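Hemolysin-related protein (Vibrio cholerae serotype O1, PDB 6MLT) is a secreted biofilm matrix protein that binds calcium and probably attaches to carbohydrates during biofilm adhesion, combining a propeller-like body with a beta-prism lectin domain. Local coordinates at residues Ser184-Asp189 and Pro235-Ser240; Glu197-Gly202 and Tyr211-Gln216; Asp219-Ser224 and Val239-Ser244; Phe223-Asn228 and Ser275-Ser280; Gln575-Phe580 and Asn601-Ala606. All coordinates share one frame; numbering follows the deposited sequence.

Contact 1. Residues Ser184-Asp189 and Pro235-Ser240. With NA (sodium ion), chain F; NA (sodium ion), chain G.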
# COMPACT_ATOMS: atom_id res chain seq x y z
N SER A 184 -1.03 4.03 -17.50
CA SER A 184 -1.28 3.56 -16.15
C SER A 184 -2.68 3.91 -15.69
O SER A 184 -3.12 5.06 -15.82
CB SER A 184 -0.29 4.18 -15.16
OG SER A 184 -0.69 3.91 -13.83
N SER A 185 -3.36 2.94 -15.08
CA SER A 185 -4.63 3.15 -14.41
C SER A 185 -4.60 2.45 -13.06
O SER A 185 -4.05 1.35 -12.95
CB SER A 185 -5.82 2.60 -15.23
OG SER A 185 -5.78 3.03 -16.57
N ILE A 186 -5.18 3.08 -12.03
CA ILE A 186 -5.40 2.43 -10.75
C ILE A 186 -6.78 2.81 -10.23
O ILE A 186 -7.40 3.77 -10.69
CB ILE A 186 -4.33 2.78 -9.69
CG1 ILE A 186 -4.36 4.28 -9.34
CG2 ILE A 186 -2.94 2.40 -10.18
CD1 ILE A 186 -3.66 4.59 -8.01
N ALA A 187 -7.26 2.04 -9.25
CA ALA A 187 -8.55 2.31 -8.63
C ALA A 187 -8.39 2.43 -7.12
O ALA A 187 -7.65 1.67 -6.50
CB ALA A 187 -9.56 1.20 -8.94
N PHE A 188 -9.10 3.39 -6.53
CA PHE A 188 -9.14 3.54 -5.09
C PHE A 188 -10.34 4.41 -4.73
O PHE A 188 -10.81 5.20 -5.55
CB PHE A 188 -7.84 4.16 -4.54
CG PHE A 188 -7.65 5.60 -4.90
CD1 PHE A 188 -7.27 5.97 -6.18
CD2 PHE A 188 -7.81 6.60 -3.95
CE1 PHE A 188 -7.08 7.30 -6.51
CE2 PHE A 188 -7.62 7.93 -4.27
CZ PHE A 188 -7.25 8.28 -5.55
N ASP A 189 -10.84 4.23 -3.51
CA ASP A 189 -11.94 5.03 -2.99
C ASP A 189 -11.38 6.38 -2.56
O ASP A 189 -10.80 6.51 -1.49
CB ASP A 189 -12.63 4.32 -1.83
CG ASP A 189 -13.91 5.01 -1.39
OD1 ASP A 189 -14.22 6.11 -1.89
OD2 ASP A 189 -14.62 4.44 -0.53
N PRO A 235 -6.74 9.13 1.57
CA PRO A 235 -5.64 8.70 0.70
C PRO A 235 -4.97 9.89 0.03
O PRO A 235 -5.60 10.90 -0.29
CB PRO A 235 -6.34 7.81 -0.34
CG PRO A 235 -7.72 8.38 -0.44
CD PRO A 235 -8.06 8.87 0.96
N GLU A 236 -3.67 9.74 -0.17
CA GLU A 236 -2.89 10.62 -1.03
C GLU A 236 -2.42 9.83 -2.24
O GLU A 236 -2.32 8.60 -2.21
CB GLU A 236 -1.69 11.21 -0.27
CG GLU A 236 -2.04 12.41 0.61
CD GLU A 236 -2.61 12.02 1.97
OE1 GLU A 236 -2.01 11.16 2.65
OE2 GLU A 236 -3.66 12.58 2.36
N LEU A 237 -2.13 10.55 -3.31
CA LEU A 237 -1.80 9.98 -4.60
C LEU A 237 -0.44 10.50 -5.04
O LEU A 237 -0.22 11.72 -5.06
CB LEU A 237 -2.88 10.35 -5.62
CG LEU A 237 -2.96 9.64 -6.96
CD1 LEU A 237 -3.24 8.15 -6.78
CD2 LEU A 237 -4.06 10.30 -7.80
N VAL A 238 0.48 9.59 -5.35
CA VAL A 238 1.80 9.95 -5.87
C VAL A 238 1.81 9.69 -7.36
O VAL A 238 1.43 8.60 -7.81
CB VAL A 238 2.91 9.13 -5.18
CG1 VAL A 238 4.28 9.65 -5.59
CG2 VAL A 238 2.75 9.18 -3.67
N VAL A 239 2.25 10.68 -8.15
CA VAL A 239 2.22 10.59 -9.60
C VAL A 239 3.57 10.99 -10.18
O VAL A 239 4.27 11.85 -9.63
CB VAL A 239 1.10 11.46 -10.21
CG1 VAL A 239 -0.26 11.06 -9.65
CG2 VAL A 239 1.36 12.94 -9.95
N SER A 240 3.92 10.38 -11.31
CA SER A 240 5.17 10.64 -12.03
C SER A 240 4.86 11.08 -13.45
O SER A 240 4.05 10.45 -14.14
CB SER A 240 6.06 9.39 -12.07
OG SER A 240 6.61 9.08 -10.80
NA NA F . -15.42 6.58 -3.82
NA NA G . -3.93 11.13 4.47
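Phe188, Pro235 and Leu237 meet where two neighbouring four-stranded sheets face each other, an instance of how the blades of a beta-propeller are glued together by side chains. Strand 185-188 is the first of its sheet and strand 236-241 the second of the next, and no hydrogen bond runs between them.

Phe188 can be followed outward. Its CB leaves the backbone toward the segment 235-240, and a chi1 of 70° sets CG between the backbone N and the carbonyl carbon. Beyond CG the ring divides its contacts. On one flank CD2 and CE2 approach the proline ring, with CE2 3.9 Å from Pro235 CG; that proline carbon lies close to the plane of the phenyl group, at its edge. On the other flank CE1 lies 3.9 Å from Leu237 CD1, and the tip atom CZ is 4.2 Å from the same methyl. Leu237 CD1 is thus shared, since Ile186 CD1 also reaches it at 3.8 Å, the two side chains lying alongside but pointing opposite ways. Val226 of strand 224-227 touches both Phe188 and Pro235.

Each segment also carries a metal ligand. Asp189 OD1 coordinates one sodium ion at 2.3 Å. The other oxygen, OD2, accepts from Gly194 N. Glu236, whose CB points away from the contact, grips a second sodium ion with OE1 and OE2, both at 2.6 Å. The chemistry therefore separates: the side-chain contacts between the sheets are apolar, with one carbonyl oxygen, Asp189 O, near Pro235 CG, whereas the charges are turned to metal sites belonging to each sheet's own loop.

Contact 2. Residues Glu197-Gly202 and Tyr211-Gln216. With NA (sodium ion), chain F.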
# COMPACT_ATOMS: atom_id res chain seq x y z
N GLU A 197 -12.93 5.02 -7.39
CA GLU A 197 -12.72 5.82 -8.58
C GLU A 197 -11.52 5.29 -9.36
O GLU A 197 -10.72 4.50 -8.85
CB GLU A 197 -12.51 7.29 -8.19
CG GLU A 197 -13.77 8.01 -7.67
CD GLU A 197 -14.30 7.46 -6.35
OE1 GLU A 197 -13.58 7.53 -5.33
OE2 GLU A 197 -15.44 6.94 -6.34
N VAL A 198 -11.41 5.73 -10.61
CA VAL A 198 -10.35 5.30 -11.52
C VAL A 198 -9.47 6.50 -11.83
O VAL A 198 -9.96 7.53 -12.29
CB VAL A 198 -10.92 4.69 -12.81
CG1 VAL A 198 -9.81 4.29 -13.76
CG2 VAL A 198 -11.79 3.48 -12.50
N PHE A 199 -8.17 6.36 -11.58
CA PHE A 199 -7.20 7.41 -11.87
C PHE A 199 -6.33 6.96 -13.03
O PHE A 199 -5.65 5.93 -12.94
CB PHE A 199 -6.33 7.73 -10.66
CG PHE A 199 -5.36 8.84 -10.91
CD1 PHE A 199 -5.79 10.15 -10.91
CD2 PHE A 199 -4.03 8.57 -11.20
CE1 PHE A 199 -4.90 11.18 -11.15
CE2 PHE A 199 -3.14 9.59 -11.44
CZ PHE A 199 -3.57 10.90 -11.42
N ALA A 200 -6.34 7.74 -14.11
CA ALA A 200 -5.60 7.37 -15.31
C ALA A 200 -5.14 8.64 -16.02
O ALA A 200 -5.97 9.49 -16.39
CB ALA A 200 -6.47 6.52 -16.24
N ASN A 201 -3.83 8.78 -16.18
CA ASN A 201 -3.22 9.88 -16.93
C ASN A 201 -3.71 11.23 -16.41
O ASN A 201 -4.07 12.13 -17.18
CB ASN A 201 -3.50 9.72 -18.43
CG ASN A 201 -2.65 10.64 -19.28
OD1 ASN A 201 -1.77 11.36 -18.78
ND2 ASN A 201 -2.90 10.63 -20.58
N GLY A 202 -3.70 11.38 -15.09
CA GLY A 202 -4.02 12.64 -14.47
C GLY A 202 -5.50 12.88 -14.21
O GLY A 202 -5.83 13.82 -13.47
N TYR A 211 -16.47 12.36 -15.07
CA TYR A 211 -15.28 13.12 -14.75
C TYR A 211 -15.40 13.74 -13.36
O TYR A 211 -16.41 14.38 -13.05
CB TYR A 211 -15.08 14.19 -15.81
CG TYR A 211 -14.01 15.23 -15.54
CD1 TYR A 211 -14.31 16.40 -14.86
CD2 TYR A 211 -12.72 15.05 -16.03
CE1 TYR A 211 -13.34 17.36 -14.65
CE2 TYR A 211 -11.75 16.01 -15.81
CZ TYR A 211 -12.07 17.16 -15.12
OH TYR A 211 -11.12 18.12 -14.91
N LEU A 212 -14.37 13.58 -12.53
CA LEU A 212 -14.34 14.23 -11.22
C LEU A 212 -13.34 15.37 -11.18
O LEU A 212 -13.71 16.50 -10.86
CB LEU A 212 -14.00 13.21 -10.12
CG LEU A 212 -15.11 12.19 -9.81
CD1 LEU A 212 -14.59 11.15 -8.84
CD2 LEU A 212 -16.35 12.87 -9.26
N TRP A 213 -12.07 15.11 -11.46
CA TRP A 213 -11.07 16.17 -11.54
C TRP A 213 -9.88 15.67 -12.34
O TRP A 213 -9.77 14.49 -12.67
CB TRP A 213 -10.64 16.64 -10.15
CG TRP A 213 -10.16 15.58 -9.19
CD1 TRP A 213 -10.86 15.06 -8.14
CD2 TRP A 213 -8.87 14.96 -9.16
NE1 TRP A 213 -10.09 14.15 -7.46
CE2 TRP A 213 -8.86 14.07 -8.06
CE3 TRP A 213 -7.72 15.06 -9.95
CZ2 TRP A 213 -7.75 13.28 -7.74
CZ3 TRP A 213 -6.62 14.28 -9.63
CH2 TRP A 213 -6.65 13.40 -8.54
N GLN A 214 -8.98 16.60 -12.63
CA GLN A 214 -7.84 16.29 -13.48
C GLN A 214 -6.65 17.12 -13.04
O GLN A 214 -6.76 18.34 -12.90
CB GLN A 214 -8.18 16.58 -14.94
CG GLN A 214 -7.12 16.20 -15.93
CD GLN A 214 -7.64 16.22 -17.34
OE1 GLN A 214 -8.57 15.48 -17.68
NE2 GLN A 214 -7.09 17.09 -18.17
N TYR A 215 -5.52 16.45 -12.82
CA TYR A 215 -4.27 17.14 -12.52
C TYR A 215 -3.65 17.62 -13.83
O TYR A 215 -3.40 16.82 -14.73
CB TYR A 215 -3.32 16.22 -11.78
CG TYR A 215 -2.00 16.87 -11.44
CD1 TYR A 215 -1.95 17.98 -10.62
CD2 TYR A 215 -0.80 16.37 -11.94
CE1 TYR A 215 -0.76 18.59 -10.30
CE2 TYR A 215 0.41 16.98 -11.62
CZ TYR A 215 0.41 18.09 -10.80
OH TYR A 215 1.59 18.71 -10.47
N GLN A 216 -3.41 18.93 -13.92
CA GLN A 216 -2.81 19.52 -15.11
C GLN A 216 -1.30 19.33 -15.06
O GLN A 216 -0.63 19.89 -14.19
CB GLN A 216 -3.18 21.00 -15.22
NA NA F . -15.42 6.58 -3.82
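Glu197 and Leu212, Phe199 and Trp213, and Gly202 and Tyr215 form three successive meetings across a sheet, showing how strands that are not direct neighbours can still touch. Strand 203-205 lies between 197-200 and 211-214, so the side chains of the first two pairs must reach over it; Gly202, just before that middle strand, meets Tyr215 through the backbone.

At one end the Glu197 and Leu212 side chains cross at about a right angle, and Leu212 CD1 comes to 3.4 Å from Glu197 CG, a close approach to the aliphatic part of the glutamate. Its carboxylate goes elsewhere: OE1 and OE2 bind a sodium ion, at 2.6 and 2.5 Å, and OE1 is also hydrogen-bonded to Ser190 OG.

In the middle, Phe199 and Trp213 again cross nearly perpendicularly as side chains, but their ring planes are inclined by 46° in an oblique pairing. CZ3 and CH2 of the tryptophan's six-membered ring are the atoms that meet Phe199 CE1, with Trp213 CH2 3.8 Å from it. Leu237 of the adjoining sheet packs on both rings.

At the far end Gly202 O receives Tyr215 N at 2.7 Å, and the same oxygen meets Gln214 CA at 3.2 Å in a CA-H...O contact. Gly202 has a positive phi (87°) and packs its backbone closely against Tyr215.

Leu212 and Trp213 both face Leu204, which makes a classic beta bulge in the outermost strand of a four-stranded antiparallel meander, the blade unit of beta-propellers.

Contact 3. Residues Asp219-Ser224 and Val239-Ser244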
# COMPACT_ATOMS: atom_id res chain seq x y z
N ASP A 219 3.03 16.85 -19.47
CA ASP A 219 3.15 15.71 -20.37
C ASP A 219 2.33 14.59 -19.75
O ASP A 219 1.72 14.76 -18.69
CB ASP A 219 4.62 15.30 -20.57
CG ASP A 219 4.89 14.63 -21.93
OD1 ASP A 219 3.96 14.07 -22.55
OD2 ASP A 219 6.06 14.65 -22.36
N THR A 220 2.32 13.44 -20.42
CA THR A 220 1.55 12.28 -19.96
C THR A 220 1.91 11.93 -18.52
O THR A 220 3.09 11.86 -18.17
CB THR A 220 1.82 11.08 -20.87
OG1 THR A 220 1.49 11.43 -22.22
CG2 THR A 220 1.01 9.86 -20.45
N VAL A 221 0.89 11.68 -17.70
CA VAL A 221 1.08 11.17 -16.35
C VAL A 221 1.13 9.65 -16.43
O VAL A 221 0.20 9.01 -16.95
CB VAL A 221 -0.05 11.62 -15.41
CG1 VAL A 221 0.16 11.06 -14.03
CG2 VAL A 221 -0.12 13.15 -15.36
N TRP A 222 2.21 9.07 -15.93
CA TRP A 222 2.45 7.64 -16.01
C TRP A 222 1.99 7.00 -14.69
O TRP A 222 0.86 7.28 -14.28
CB TRP A 222 3.91 7.39 -16.38
CG TRP A 222 4.15 7.48 -17.86
CD1 TRP A 222 4.05 8.58 -18.64
CD2 TRP A 222 4.53 6.40 -18.72
NE1 TRP A 222 4.35 8.26 -19.95
CE2 TRP A 222 4.65 6.93 -20.02
CE3 TRP A 222 4.78 5.04 -18.53
CZ2 TRP A 222 5.01 6.15 -21.12
CZ3 TRP A 222 5.15 4.26 -19.62
CH2 TRP A 222 5.25 4.82 -20.89
N PHE A 223 2.80 6.18 -14.03
CA PHE A 223 2.29 5.35 -12.95
C PHE A 223 2.11 6.15 -11.67
O PHE A 223 2.76 7.17 -11.44
CB PHE A 223 3.24 4.17 -12.72
CG PHE A 223 3.31 3.23 -13.89
CD1 PHE A 223 2.32 2.30 -14.11
CD2 PHE A 223 4.36 3.31 -14.80
CE1 PHE A 223 2.37 1.45 -15.20
CE2 PHE A 223 4.41 2.46 -15.90
CZ PHE A 223 3.41 1.53 -16.09
N SER A 224 1.19 5.67 -10.85
CA SER A 224 0.83 6.32 -9.61
C SER A 224 0.80 5.28 -8.49
O SER A 224 0.77 4.07 -8.73
CB SER A 224 -0.53 7.01 -9.72
OG SER A 224 -1.55 6.07 -10.02
N VAL A 239 2.25 10.68 -8.15
CA VAL A 239 2.22 10.59 -9.60
C VAL A 239 3.57 10.99 -10.18
O VAL A 239 4.27 11.85 -9.63
CB VAL A 239 1.10 11.46 -10.21
CG1 VAL A 239 -0.26 11.06 -9.65
CG2 VAL A 239 1.36 12.94 -9.95
N SER A 240 3.92 10.38 -11.31
CA SER A 240 5.17 10.64 -12.03
C SER A 240 4.86 11.08 -13.45
O SER A 240 4.05 10.45 -14.14
CB SER A 240 6.06 9.39 -12.07
OG SER A 240 6.61 9.08 -10.80
N VAL A 241 5.54 12.14 -13.90
CA VAL A 241 5.51 12.58 -15.29
C VAL A 241 6.93 12.47 -15.83
O VAL A 241 7.79 13.28 -15.45
CB VAL A 241 5.00 14.02 -15.41
CG1 VAL A 241 4.99 14.48 -16.87
CG2 VAL A 241 3.61 14.15 -14.80
N PRO A 242 7.24 11.50 -16.69
CA PRO A 242 8.63 11.32 -17.11
C PRO A 242 9.08 12.28 -18.20
O PRO A 242 10.26 12.65 -18.26
CB PRO A 242 8.66 9.87 -17.62
CG PRO A 242 7.25 9.57 -18.02
CD PRO A 242 6.38 10.36 -17.08
N ALA A 243 8.15 12.71 -19.04
CA ALA A 243 8.50 13.56 -20.17
C ALA A 243 9.64 12.93 -20.97
O ALA A 243 9.66 11.71 -21.15
CB ALA A 243 8.86 14.97 -19.68
N SER A 244 10.58 13.73 -21.46
CA SER A 244 11.69 13.20 -22.23
C SER A 244 12.96 13.94 -21.86
O SER A 244 12.93 15.01 -21.25
CB SER A 244 11.44 13.33 -23.74
OG SER A 244 11.61 14.68 -24.13
O HOH W 1 5.45 12.04 -19.65
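The chain entering the first strand of a propeller-like blade runs back along the second strand here, with Trp222, Val221 and Ser224 meeting Pro242, Val241 and Val239. The regular part of this antiparallel pairing is a non-hydrogen-bonded pair, Ser224 with Val239. Upstream of it, Trp222 N donates to Ser240 O at 2.9 Å, while the return bond from Ser240 N to Phe223 O is weak at 3.4 Å.

Beyond these bonds, contacts fall on different sides of the backbone. Pro242 crosses Trp222 at about a right angle and sits over a face of the indole: its CG is 3.7 Å from the centroid of the five-membered ring, a CH-pi contact, and its CD comes within 3.3 Å of Trp222 CD1. Val221 instead presses CG2 on Val241 CG2 and CG1 on Val239 CB.

Farther out, a water bridges the two backbones: it donates to Thr220 O and accepts from Ala243 N, both at 2.8 Å. Asp219 OD1 accepts from Thr220 N at 2.8 Å, whereas Asp219 N is buried without a partner in the model.

Around the contact, strand 252-256 bonds to the other side of strand 236-241 through Ala254 and Glu252, Phe199 of strand 197-200 packs on Ser224 and Val239, and Trp521 meets the Trp222 indole edge-to-face.

Contact 4. Residues Phe223-Asn228 and Ser275-Ser280. With NA (sodium ion), chain G.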
# COMPACT_ATOMS: atom_id res chain seq x y z
N PHE A 223 2.80 6.18 -14.03
CA PHE A 223 2.29 5.35 -12.95
C PHE A 223 2.11 6.15 -11.67
O PHE A 223 2.76 7.17 -11.44
CB PHE A 223 3.24 4.17 -12.72
CG PHE A 223 3.31 3.23 -13.89
CD1 PHE A 223 2.32 2.30 -14.11
CD2 PHE A 223 4.36 3.31 -14.80
CE1 PHE A 223 2.37 1.45 -15.20
CE2 PHE A 223 4.41 2.46 -15.90
CZ PHE A 223 3.41 1.53 -16.09
N SER A 224 1.19 5.67 -10.85
CA SER A 224 0.83 6.32 -9.61
C SER A 224 0.80 5.28 -8.49
O SER A 224 0.77 4.07 -8.73
CB SER A 224 -0.53 7.01 -9.72
OG SER A 224 -1.55 6.07 -10.02
N SER A 225 0.85 5.80 -7.27
CA SER A 225 0.77 5.04 -6.04
C SER A 225 -0.22 5.74 -5.13
O SER A 225 -0.34 6.97 -5.16
CB SER A 225 2.14 4.96 -5.33
OG SER A 225 3.15 4.43 -6.16
N VAL A 226 -0.92 4.97 -4.31
CA VAL A 226 -1.78 5.53 -3.28
C VAL A 226 -1.19 5.15 -1.93
O VAL A 226 -0.68 4.04 -1.76
CB VAL A 226 -3.24 5.05 -3.43
CG1 VAL A 226 -3.34 3.54 -3.32
CG2 VAL A 226 -4.13 5.73 -2.41
N ALA A 227 -1.24 6.08 -0.99
CA ALA A 227 -0.66 5.87 0.33
C ALA A 227 -1.15 6.97 1.25
O ALA A 227 -1.69 7.98 0.80
CB ALA A 227 0.87 5.86 0.28
N ASN A 228 -0.94 6.77 2.54
CA ASN A 228 -1.21 7.79 3.54
C ASN A 228 0.11 8.47 3.89
O ASN A 228 1.02 7.84 4.42
CB ASN A 228 -1.85 7.19 4.79
CG ASN A 228 -2.42 8.26 5.71
OD1 ASN A 228 -2.50 9.43 5.34
ND2 ASN A 228 -2.83 7.85 6.91
N SER A 275 8.93 7.49 -14.19
CA SER A 275 7.60 7.04 -14.59
C SER A 275 6.83 6.33 -13.48
O SER A 275 5.61 6.16 -13.62
CB SER A 275 7.68 6.07 -15.78
OG SER A 275 8.01 4.75 -15.36
N VAL A 276 7.51 5.90 -12.42
CA VAL A 276 6.90 5.01 -11.43
C VAL A 276 7.66 5.18 -10.12
O VAL A 276 8.83 5.55 -10.12
CB VAL A 276 6.91 3.54 -11.93
CG1 VAL A 276 8.34 3.04 -12.08
CG2 VAL A 276 6.12 2.63 -10.98
N GLN A 277 6.96 4.92 -9.01
CA GLN A 277 7.54 5.01 -7.68
C GLN A 277 7.15 3.79 -6.88
O GLN A 277 6.19 3.08 -7.20
CB GLN A 277 7.04 6.25 -6.91
CG GLN A 277 6.48 7.36 -7.75
CD GLN A 277 5.12 7.05 -8.37
OE1 GLN A 277 4.35 6.22 -7.87
NE2 GLN A 277 4.82 7.70 -9.47
N ALA A 278 7.92 3.56 -5.82
CA ALA A 278 7.52 2.69 -4.72
C ALA A 278 7.36 3.56 -3.48
O ALA A 278 8.10 4.52 -3.28
CB ALA A 278 8.56 1.58 -4.48
N VAL A 279 6.36 3.23 -2.66
CA VAL A 279 6.03 4.00 -1.46
C VAL A 279 5.94 3.02 -0.30
O VAL A 279 5.15 2.07 -0.35
CB VAL A 279 4.71 4.77 -1.63
CG1 VAL A 279 4.42 5.62 -0.39
CG2 VAL A 279 4.75 5.63 -2.90
N SER A 280 6.73 3.24 0.74
CA SER A 280 6.79 2.24 1.80
C SER A 280 7.46 2.81 3.03
O SER A 280 7.83 3.99 3.09
CB SER A 280 7.52 0.99 1.31
OG SER A 280 7.18 -0.12 2.12
NA NA G . -3.93 11.13 4.47
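Gln277 answers Ser225 and Phe223 with both ends of its carboxamide, illustrating how one side chain can bond two parallel strands too far apart for regular backbone pairing. The axes of 224-227 and 277-279 approach to 7.2 Å and diverge by only 10°.

The donors and acceptors can be counted. Gln277 OE1 accepts from Ser225 OG at 2.8 Å, nearly in line with its C=O bond. Gln277 NE2 donates to Phe223 O at 2.9 Å, arriving from above the carbonyl plane though within the plane of its own amide, and it also bonds Ser240 OG. Thus the amide is held at both heteroatoms, which fixes which way round it sits. Its chi1 of -21° is strained; the chain bends at chi2, and its amide end comes nearer the partner segment. Phe223 N donates to Ser275 O at 2.8 Å. That same oxygen lies at the edge of the phenylalanine ring, 3.3 Å from Phe223 CD2. Ser275 OG turns to Lys475 O.

Apolar contact fills in the remainder: Val279 splits its methyls, CG1 touching Ala227 CB and CG2 touching Ser225 CB, each at 3.6 Å, while Val276 CG2 rests on Phe223 CB. Just beyond the strand, Asn228 OD1 binds a sodium ion at 2.4 Å.

First strands of consecutive four-stranded sheets, running side by side in the same direction, are what a beta-propeller places around its central axis.

Contact 5. Residues Gln575-Phe580 and Asn601-Ala606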
# COMPACT_ATOMS: atom_id res chain seq x y z
N GLN A 575 0.15 -8.06 -10.62
CA GLN A 575 0.00 -6.97 -11.57
C GLN A 575 1.10 -5.95 -11.28
O GLN A 575 1.74 -5.97 -10.24
CB GLN A 575 -1.39 -6.33 -11.48
CG GLN A 575 -1.72 -5.67 -10.15
CD GLN A 575 -3.14 -5.14 -10.08
OE1 GLN A 575 -4.05 -5.66 -10.74
NE2 GLN A 575 -3.34 -4.13 -9.25
N TYR A 576 1.30 -5.05 -12.25
CA TYR A 576 2.35 -4.05 -12.12
C TYR A 576 2.07 -3.08 -10.99
O TYR A 576 3.00 -2.62 -10.30
CB TYR A 576 2.50 -3.32 -13.45
CG TYR A 576 3.64 -2.35 -13.52
CD1 TYR A 576 3.47 -1.03 -13.13
CD2 TYR A 576 4.89 -2.75 -13.98
CE1 TYR A 576 4.51 -0.13 -13.19
CE2 TYR A 576 5.95 -1.85 -14.05
CZ TYR A 576 5.74 -0.55 -13.65
OH TYR A 576 6.77 0.36 -13.70
N ALA A 577 0.80 -2.73 -10.79
CA ALA A 577 0.38 -1.83 -9.71
C ALA A 577 0.01 -2.63 -8.46
O ALA A 577 -1.10 -2.55 -7.92
CB ALA A 577 -0.79 -0.97 -10.17
N PHE A 578 0.98 -3.41 -7.99
CA PHE A 578 0.76 -4.31 -6.87
C PHE A 578 0.86 -3.57 -5.54
O PHE A 578 1.81 -2.82 -5.31
CB PHE A 578 1.78 -5.45 -6.90
CG PHE A 578 1.67 -6.36 -5.72
CD1 PHE A 578 0.69 -7.33 -5.67
CD2 PHE A 578 2.51 -6.22 -4.63
CE1 PHE A 578 0.57 -8.16 -4.58
CE2 PHE A 578 2.40 -7.04 -3.53
CZ PHE A 578 1.43 -8.01 -3.50
N ASN A 579 -0.11 -3.81 -4.66
CA ASN A 579 -0.06 -3.25 -3.31
C ASN A 579 -0.89 -4.09 -2.33
O ASN A 579 -1.54 -3.54 -1.44
CB ASN A 579 -0.55 -1.79 -3.30
CG ASN A 579 -2.05 -1.67 -3.46
OD1 ASN A 579 -2.68 -2.48 -4.13
ND2 ASN A 579 -2.63 -0.65 -2.84
N PHE A 580 -0.87 -5.41 -2.50
CA PHE A 580 -1.48 -6.38 -1.59
C PHE A 580 -3.01 -6.37 -1.59
O PHE A 580 -3.64 -7.43 -1.69
CB PHE A 580 -1.02 -6.16 -0.14
CG PHE A 580 0.37 -6.64 0.14
CD1 PHE A 580 0.64 -7.99 0.25
CD2 PHE A 580 1.40 -5.73 0.30
CE1 PHE A 580 1.93 -8.43 0.52
CE2 PHE A 580 2.69 -6.17 0.56
CZ PHE A 580 2.95 -7.52 0.67
N ASN A 601 -0.06 0.27 4.15
CA ASN A 601 0.35 1.59 3.68
C ASN A 601 1.63 1.52 2.85
O ASN A 601 2.59 2.25 3.08
CB ASN A 601 0.51 2.56 4.85
CG ASN A 601 0.56 4.00 4.39
OD1 ASN A 601 0.11 4.32 3.29
ND2 ASN A 601 1.11 4.89 5.22
N SER A 602 1.62 0.63 1.85
CA SER A 602 2.74 0.50 0.94
C SER A 602 2.22 0.34 -0.48
O SER A 602 1.04 0.04 -0.70
CB SER A 602 3.64 -0.69 1.30
OG SER A 602 2.97 -1.92 1.04
N PHE A 603 3.12 0.53 -1.44
CA PHE A 603 2.79 0.37 -2.85
C PHE A 603 4.05 -0.10 -3.57
O PHE A 603 5.10 0.53 -3.46
CB PHE A 603 2.26 1.68 -3.44
CG PHE A 603 1.26 1.49 -4.54
CD1 PHE A 603 1.67 1.17 -5.82
CD2 PHE A 603 -0.11 1.61 -4.29
CE1 PHE A 603 0.75 0.98 -6.83
CE2 PHE A 603 -1.03 1.42 -5.30
CZ PHE A 603 -0.61 1.10 -6.57
N ARG A 604 3.91 -1.22 -4.27
CA ARG A 604 5.03 -1.92 -4.91
C ARG A 604 6.09 -2.35 -3.90
O ARG A 604 7.29 -2.35 -4.18
CB ARG A 604 5.62 -1.09 -6.06
CG ARG A 604 4.85 -1.31 -7.39
CD ARG A 604 5.32 -0.37 -8.50
NE ARG A 604 4.81 0.99 -8.30
CZ ARG A 604 3.74 1.50 -8.90
NH1 ARG A 604 3.02 0.78 -9.76
NH2 ARG A 604 3.39 2.74 -8.65
N SER A 605 5.64 -2.75 -2.71
CA SER A 605 6.46 -3.45 -1.74
C SER A 605 6.02 -4.90 -1.61
O SER A 605 4.82 -5.20 -1.57
CB SER A 605 6.38 -2.79 -0.36
OG SER A 605 7.05 -3.59 0.59
N ALA A 606 7.00 -5.80 -1.52
CA ALA A 606 6.74 -7.22 -1.30
C ALA A 606 6.61 -7.58 0.17
O ALA A 606 6.30 -8.74 0.48
CB ALA A 606 7.87 -8.06 -1.92
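Arg604 and Phe603 lock onto the segment 575-580, which contains an inverse gamma turn centred on Ala577, in a buried part of the propeller-like body where neither segment forms a regular strand.

Backbone bonding comes first. Arg604 N donates to Phe578 O at 2.8 Å. The turn is braced by Gln575 NE2, which donates to Ala577 O at 3.0 Å from above the carbonyl plane.

Packing over a face forms a second group. Asn579 CB lies over the Phe603 ring, 3.9 Å from its centroid in a CH-pi contact, and Asn579 ND2 comes to 3.6 Å from Phe603 CE2. Apart from this face contact, Ala577 CB also lies 4.2 Å from Phe603 CZ.

Edge contacts involve carbonyls: Ser605 O lies at the rim of Phe578, 3.6 Å from CE2, and Ala606 O meets Phe580 CZ at 3.6 Å.

The guanidinium bonds form the last group. Arg604 NE bonds Gln277 O and its NH2 bonds Ser224 O, thereby joining two sheets, while Arg604 NH1 reaches Tyr576 O through a long, weak bond of 3.4 Å in the guanidinium plane.

Overall arrangement
Taken together, the contacts trace a path from the outer strand of one sheet to the buried middle of the chain. Contact 2 spans one sheet, contact 1 joins that sheet to the next, and the centres of contacts 1 and 2 lie 9 Å apart; contact 3 knits the second sheet internally. Contact 4 carries on to a third sheet, and contact 5, its centre 8 Å from that of contact 4, is bonded to the first strands through Arg604. Contacts 2 and 5, by contrast, do not touch; their nearest atoms are about 9 Å apart. Ser240 OG, 2.6 Å from Gln277 NE2, ties contacts 1 and 3 to contact 4. One sodium ion is shared by contacts 1 and 2, another by contacts 1 and 4.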